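Local coordinates for protein dicer Related Helicase (Caenorhabditis elegans, PDB 6M6Q) that probably hydrolyses ATP while acting on RNA, as a RIG-I-like helicase in RNA interference, the piece here being its helical N-terminal domain, at residues D279-E282 with K283-H286; E287-Y290 with Y291-D295. One frame throughout, in Å; residues are numbered along the deposited sequence.

In the fold
Interactions 1 and 2 are consecutive pieces of one run of chain, their centres about 13 Å apart, and both are local contacts in the N-terminal domain. Residues 279-286 form a turn on the surface, in the loop between helix 262-271 and helix 288-295; residues 287-295 are the N-cap E287 and helix 288-295, and are largely buried. The chemistry follows the place. Interaction 1 joins lysines, glutamates, an asparagine and a histidine through backbone bonds and aliphatic parts of long polar chains, whereas interaction 2 adds aromatic rings and an isoleucine to a helical bond ladder. Both touch helix 162-171, the turn at L162 and helix 288-295 at T163, T166 and K170.

Interaction 1: D279-E282 with K283-H286; sequences DKKE and KNEH
The imidazole of H286 has the aliphatic chain of K281 over one face and backbone atoms at its rim. CD of K281 makes a CH-pi contact, 3.9 Å from the centroid of the H286 ring and close to the ring normal, though displaced toward the rim at CE1. N284 CA lies at the edge in the ring plane, with K280 O also near that plane. K281 and H286 run side by side and point the same way; with CG of K281 anti to its own backbone N (chi1 172°) and a bend at chi2, the methylenes are brought over the histidine. Lysine suits this place: its greasy middle covers a ring while its ammonium continues outward. That ammonium, K281 NZ, stands 4.5 Å from H286 NE2 and would probably make a charged imidazole less favourable. The K281 and N284 side chains lie alongside each other, NZ 3.7 Å from OD1.

Two backbone bonds shape the turn. E285 N donates to K280 O at 2.8 Å, nearly straight at 166°, and N284 N donates to K281 O at 3.1 Å from above the carbonyl plane. This nested pair, with a type I turn from K281 to N284 and positive phi at N284 (62°), is the bond pattern of a Schellman motif; asparagine accepts that left-handed conformation more readily than most residues. K280 CB packs on E285 CB at 3.9 Å, and K280 CD lies 3.7 Å from E285 O.

The whole turn sits at the surface, its centre about 29 Å from that of the chain, between helix 262-271 and helix 288-295. K281 and H286 both rest on L162 of helix 162-171, and K280 has a long, weak ion pair with E212 of helix 210-221.

Interaction 2: E287-Y290 with Y291-D295; sequences EEWY and YGFID
Y291 crosses both E287 and Y290, and its side chain meets them in turn. Its CB lies 3.7 Å from Y290 C, and CG and CD2 pass E287 O, with CD2 at 3.3 Å. Farther out, CE2 rests on E287 CB at 3.9 Å, while CD1 and CE1 meet the edge of Y290; CE1 is 3.7 Å from Y290 CD1. At the tip, OH comes near E287 OE1, the carboxylate standing almost upright to the ring. The tyrosines form an offset edge-to-face pair, planes at 63°, with the edge of Y290 against the face of Y291. An alanine here would remove the ring and probably leave that edge without its face and E287 CB less covered. With chi1 at 171°, the Y290 ring swings beside its own carbonyl carbon, where it also meets I294, whose CD1 lies 3.4 Å from Y290 CE1.

Helical bonds run beneath, Y291 N to E287 O and F293 N to W289 O among them, E287 standing at the N-cap position. Large, mostly aromatic residues suit a helix packed among others: W289 and Y290 face helix 162-171, F293 faces helix 196-204, and Y291 and I294 touch R321 of helix 314-333.

Interaction 1: D279-E282 with K283-H286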
ATOM      1  N   ASP B 279       3.239 -35.599   3.746  1.00 87.79           N
ATOM      2  CA  ASP B 279       4.133 -36.731   4.126  1.00 93.29           C
ATOM      3  C   ASP B 279       5.382 -36.211   4.848  1.00 91.03           C
ATOM      4  O   ASP B 279       6.002 -37.009   5.575  1.00 98.39           O
ATOM      5  CB  ASP B 279       4.530 -37.567   2.906  1.00 94.33           C
ATOM      6  CG  ASP B 279       3.346 -38.190   2.191  1.00 93.95           C
ATOM      7  OD1 ASP B 279       2.436 -38.684   2.885  1.00 90.80           O
ATOM      8  OD2 ASP B 279       3.346 -38.182   0.946  1.00 92.72           O
ATOM      9  N   LYS B 280       5.741 -34.938   4.662  1.00 94.33           N
ATOM     10  CA  LYS B 280       7.038 -34.389   5.152  1.00104.05           C
ATOM     11  C   LYS B 280       6.884 -33.888   6.595  1.00104.82           C
ATOM     12  O   LYS B 280       7.889 -33.374   7.139  1.00106.00           O
ATOM     13  CB  LYS B 280       7.572 -33.248   4.284  1.00102.47           C
ATOM     14  CG  LYS B 280       7.047 -33.158   2.865  1.00103.60           C
ATOM     15  CD  LYS B 280       7.471 -31.879   2.199  1.00100.94           C
ATOM     16  CE  LYS B 280       8.701 -32.038   1.337  1.00100.83           C
ATOM     17  NZ  LYS B 280       8.330 -32.396  -0.052  1.00104.50           N
ATOM     18  N   LYS B 281       5.694 -34.037   7.200  1.00 98.24           N
ATOM     19  CA  LYS B 281       5.434 -33.603   8.601  1.00102.56           C
ATOM     20  C   LYS B 281       6.241 -34.494   9.565  1.00116.27           C
ATOM     21  O   LYS B 281       6.762 -33.952  10.568  1.00119.16           O
ATOM     22  CB  LYS B 281       3.929 -33.626   8.899  1.00 96.25           C
ATOM     23  CG  LYS B 281       3.526 -33.398  10.357  1.00 99.03           C
ATOM     24  CD  LYS B 281       4.018 -32.072  10.986  1.00105.61           C
ATOM     25  CE  LYS B 281       3.869 -32.045  12.501  1.00105.14           C
ATOM     26  NZ  LYS B 281       5.058 -31.465  13.177  1.00111.26           N
ATOM     27  N   GLU B 282       6.360 -35.796   9.259  1.00132.41           N
ATOM     28  CA  GLU B 282       7.073 -36.808  10.096  1.00134.88           C
ATOM     29  C   GLU B 282       8.524 -36.350  10.347  1.00121.44           C
ATOM     30  O   GLU B 282       8.977 -36.450  11.504  1.00113.88           O
ATOM     31  CB  GLU B 282       7.032 -38.190   9.425  1.00145.15           C
ATOM     32  CG  GLU B 282       7.535 -39.329  10.313  1.00140.66           C
ATOM     33  CD  GLU B 282       6.499 -39.906  11.270  1.00138.35           C
ATOM     34  OE1 GLU B 282       5.416 -40.312  10.794  1.00129.35           O
ATOM     35  OE2 GLU B 282       6.778 -39.956  12.493  1.00126.10           O
ATOM     36  N   LYS B 283       9.206 -35.846   9.307  1.00114.01           N
ATOM     37  CA  LYS B 283      10.647 -35.457   9.340  1.00113.46           C
ATOM     38  C   LYS B 283      10.795 -33.952   9.633  1.00108.32           C
ATOM     39  O   LYS B 283      11.954 -33.468   9.660  1.00 92.51           O
ATOM     40  CB  LYS B 283      11.323 -35.807   8.009  1.00114.56           C
ATOM     41  CG  LYS B 283      11.351 -37.290   7.656  1.00115.61           C
ATOM     42  CD  LYS B 283      12.759 -37.834   7.426  1.00110.86           C
ATOM     43  CE  LYS B 283      13.521 -37.100   6.336  1.00111.24           C
ATOM     44  NZ  LYS B 283      14.964 -36.985   6.657  1.00109.15           N
ATOM     45  N   ASN B 284       9.669 -33.245   9.832  1.00112.36           N
ATOM     46  CA  ASN B 284       9.598 -31.781  10.105  1.00109.52           C
ATOM     47  C   ASN B 284      10.183 -30.999   8.910  1.00110.30           C
ATOM     48  O   ASN B 284      10.873 -29.982   9.151  1.00105.61           O
ATOM     49  CB  ASN B 284      10.282 -31.422  11.435  1.00108.25           C
ATOM     50  CG  ASN B 284       9.442 -30.513  12.306  1.00104.42           C
ATOM     51  OD1 ASN B 284       8.681 -30.983  13.154  1.00101.11           O
ATOM     52  ND2 ASN B 284       9.552 -29.214  12.090  1.00 89.30           N
ATOM     53  N   GLU B 285       9.834 -31.394   7.674  1.00102.95           N
ATOM     54  CA  GLU B 285      10.290 -30.728   6.417  1.00100.81           C
ATOM     55  C   GLU B 285       9.087 -30.103   5.680  1.00 92.96           C
ATOM     56  O   GLU B 285       9.263 -29.695   4.531  1.00 94.27           O
ATOM     57  CB  GLU B 285      10.992 -31.714   5.472  1.00114.40           C
ATOM     58  CG  GLU B 285      12.048 -32.605   6.110  1.00116.76           C
ATOM     59  CD  GLU B 285      12.418 -33.810   5.245  1.00116.56           C
ATOM     60  OE1 GLU B 285      13.615 -33.938   4.863  1.00103.83           O
ATOM     61  OE2 GLU B 285      11.497 -34.601   4.915  1.00110.60           O
ATOM     62  N   HIS B 286       7.911 -30.056   6.313  1.00 88.25           N
ATOM     63  CA  HIS B 286       6.610 -29.658   5.694  1.00 85.38           C
ATOM     64  C   HIS B 286       6.599 -28.161   5.311  1.00 90.68           C
ATOM     65  O   HIS B 286       5.736 -27.768   4.499  1.00 82.19           O
ATOM     66  CB  HIS B 286       5.447 -30.003   6.634  1.00 83.74           C
ATOM     67  CG  HIS B 286       5.623 -29.483   8.022  1.00 86.70           C
ATOM     68  ND1 HIS B 286       6.563 -30.006   8.892  1.00 82.13           N
ATOM     69  CD2 HIS B 286       5.015 -28.470   8.677  1.00 83.35           C
ATOM     70  CE1 HIS B 286       6.524 -29.336  10.022  1.00 87.19           C
ATOM     71  NE2 HIS B 286       5.574 -28.395   9.917  1.00 81.95           N
TER

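Interaction 2: E287-Y290 with Y291-D295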
ATOM      1  N   GLU B 287       7.495 -27.352   5.886  1.00 93.13           N
ATOM      2  CA  GLU B 287       7.605 -25.898   5.591  1.00 86.69           C
ATOM      3  C   GLU B 287       8.900 -25.610   4.811  1.00 94.71           C
ATOM      4  O   GLU B 287       9.275 -24.430   4.728  1.00 94.84           O
ATOM      5  CB  GLU B 287       7.560 -25.088   6.888  1.00 85.56           C
ATOM      6  CG  GLU B 287       6.284 -25.272   7.686  1.00 88.88           C
ATOM      7  CD  GLU B 287       6.221 -24.475   8.982  1.00 88.41           C
ATOM      8  OE1 GLU B 287       7.252 -24.406   9.689  1.00 81.61           O
ATOM      9  OE2 GLU B 287       5.132 -23.925   9.287  1.00 83.45           O
ATOM     10  N   GLU B 288       9.499 -26.635   4.185  1.00105.86           N
ATOM     11  CA  GLU B 288      10.748 -26.537   3.375  1.00 99.80           C
ATOM     12  C   GLU B 288      10.517 -25.584   2.204  1.00 96.40           C
ATOM     13  O   GLU B 288      11.468 -24.841   1.861  1.00 86.81           O
ATOM     14  CB  GLU B 288      11.154 -27.911   2.839  1.00111.11           C
ATOM     15  CG  GLU B 288      12.648 -28.153   2.826  1.00122.61           C
ATOM     16  CD  GLU B 288      13.051 -29.622   2.857  1.00134.96           C
ATOM     17  OE1 GLU B 288      12.842 -30.324   1.836  1.00134.95           O
ATOM     18  OE2 GLU B 288      13.563 -30.066   3.903  1.00148.87           O
ATOM     19  N   TRP B 289       9.307 -25.614   1.613  1.00 84.36           N
ATOM     20  CA  TRP B 289       8.934 -24.762   0.455  1.00 79.89           C
ATOM     21  C   TRP B 289       8.942 -23.286   0.868  1.00 82.11           C
ATOM     22  O   TRP B 289       9.439 -22.452   0.063  1.00 74.81           O
ATOM     23  CB  TRP B 289       7.596 -25.184  -0.159  1.00 75.34           C
ATOM     24  CG  TRP B 289       6.379 -24.964   0.683  1.00 76.33           C
ATOM     25  CD1 TRP B 289       5.692 -25.915   1.374  1.00 84.80           C
ATOM     26  CD2 TRP B 289       5.602 -23.756   0.793  1.00 75.35           C
ATOM     27  NE1 TRP B 289       4.563 -25.381   1.935  1.00 80.61           N
ATOM     28  CE2 TRP B 289       4.489 -24.055   1.606  1.00 79.76           C
ATOM     29  CE3 TRP B 289       5.739 -22.452   0.301  1.00 68.70           C
ATOM     30  CZ2 TRP B 289       3.535 -23.097   1.945  1.00 80.41           C
ATOM     31  CZ3 TRP B 289       4.794 -21.508   0.634  1.00 74.19           C
ATOM     32  CH2 TRP B 289       3.713 -21.827   1.452  1.00 78.92           C
ATOM     33  N   TYR B 290       8.443 -22.979   2.072  1.00 79.85           N
ATOM     34  CA  TYR B 290       8.339 -21.599   2.610  1.00 68.15           C
ATOM     35  C   TYR B 290       9.745 -21.048   2.860  1.00 65.87           C
ATOM     36  O   TYR B 290      10.029 -19.930   2.408  1.00 67.77           O
ATOM     37  CB  TYR B 290       7.455 -21.552   3.861  1.00 71.03           C
ATOM     38  CG  TYR B 290       7.488 -20.224   4.577  1.00 76.33           C
ATOM     39  CD1 TYR B 290       8.212 -20.059   5.752  1.00 77.36           C
ATOM     40  CD2 TYR B 290       6.943 -19.097   3.996  1.00 82.29           C
ATOM     41  CE1 TYR B 290       8.306 -18.828   6.377  1.00 76.81           C
ATOM     42  CE2 TYR B 290       7.024 -17.858   4.609  1.00 87.44           C
ATOM     43  CZ  TYR B 290       7.705 -17.722   5.807  1.00 84.47           C
ATOM     44  OH  TYR B 290       7.794 -16.503   6.416  1.00 89.19           O
ATOM     45  N   TYR B 291      10.607 -21.815   3.534  1.00 67.84           N
ATOM     46  CA  TYR B 291      11.999 -21.403   3.847  1.00 68.82           C
ATOM     47  C   TYR B 291      12.811 -21.389   2.543  1.00 70.85           C
ATOM     48  O   TYR B 291      13.724 -20.573   2.435  1.00 78.74           O
ATOM     49  CB  TYR B 291      12.593 -22.284   4.958  1.00 72.28           C
ATOM     50  CG  TYR B 291      11.885 -22.153   6.285  1.00 78.79           C
ATOM     51  CD1 TYR B 291      11.666 -20.907   6.853  1.00 92.27           C
ATOM     52  CD2 TYR B 291      11.392 -23.263   6.961  1.00 83.36           C
ATOM     53  CE1 TYR B 291      10.976 -20.763   8.049  1.00 90.81           C
ATOM     54  CE2 TYR B 291      10.697 -23.135   8.157  1.00 84.09           C
ATOM     55  CZ  TYR B 291      10.485 -21.879   8.701  1.00 89.78           C
ATOM     56  OH  TYR B 291       9.816 -21.731   9.884  1.00 88.90           O
ATOM     57  N   GLY B 292      12.441 -22.225   1.569  1.00 72.98           N
ATOM     58  CA  GLY B 292      13.023 -22.230   0.208  1.00 80.14           C
ATOM     59  C   GLY B 292      12.744 -20.932  -0.542  1.00 78.65           C
ATOM     60  O   GLY B 292      13.631 -20.467  -1.280  1.00 88.78           O
ATOM     61  N   PHE B 293      11.541 -20.385  -0.372  1.00 77.92           N
ATOM     62  CA  PHE B 293      11.090 -19.086  -0.945  1.00 73.64           C
ATOM     63  C   PHE B 293      11.909 -17.945  -0.323  1.00 73.33           C
ATOM     64  O   PHE B 293      12.351 -17.040  -1.073  1.00 70.28           O
ATOM     65  CB  PHE B 293       9.585 -18.878  -0.711  1.00 74.84           C
ATOM     66  CG  PHE B 293       8.709 -19.035  -1.933  1.00 75.12           C
ATOM     67  CD1 PHE B 293       8.267 -20.287  -2.344  1.00 69.72           C
ATOM     68  CD2 PHE B 293       8.279 -17.924  -2.648  1.00 77.76           C
ATOM     69  CE1 PHE B 293       7.465 -20.427  -3.468  1.00 65.12           C
ATOM     70  CE2 PHE B 293       7.471 -18.069  -3.770  1.00 71.20           C
ATOM     71  CZ  PHE B 293       7.066 -19.320  -4.174  1.00 65.27           C
ATOM     72  N   ILE B 294      12.114 -17.993   1.003  1.00 69.51           N
ATOM     73  CA  ILE B 294      12.881 -16.976   1.787  1.00 68.69           C
ATOM     74  C   ILE B 294      14.323 -16.941   1.266  1.00 68.43           C
ATOM     75  O   ILE B 294      14.866 -15.822   1.086  1.00 67.86           O
ATOM     76  CB  ILE B 294      12.827 -17.282   3.299  1.00 75.03           C
ATOM     77  CG1 ILE B 294      11.410 -17.151   3.852  1.00 81.00           C
ATOM     78  CG2 ILE B 294      13.811 -16.412   4.077  1.00 77.70           C
ATOM     79  CD1 ILE B 294      11.292 -17.545   5.301  1.00 85.82           C
ATOM     80  N   ASP B 295      14.905 -18.116   0.997  1.00 69.45           N
ATOM     81  CA  ASP B 295      16.299 -18.256   0.502  1.00 77.50           C
ATOM     82  C   ASP B 295      16.356 -17.821  -0.970  1.00 78.28           C
ATOM     83  O   ASP B 295      17.458 -17.516  -1.435  1.00 79.62           O
ATOM     84  CB  ASP B 295      16.837 -19.675   0.736  1.00 87.77           C
ATOM     85  CG  ASP B 295      17.178 -19.965   2.195  1.00 92.04           C
ATOM     86  OD1 ASP B 295      17.764 -19.066   2.851  1.00 87.62           O
ATOM     87  OD2 ASP B 295      16.840 -21.081   2.678  1.00 93.06           O
TER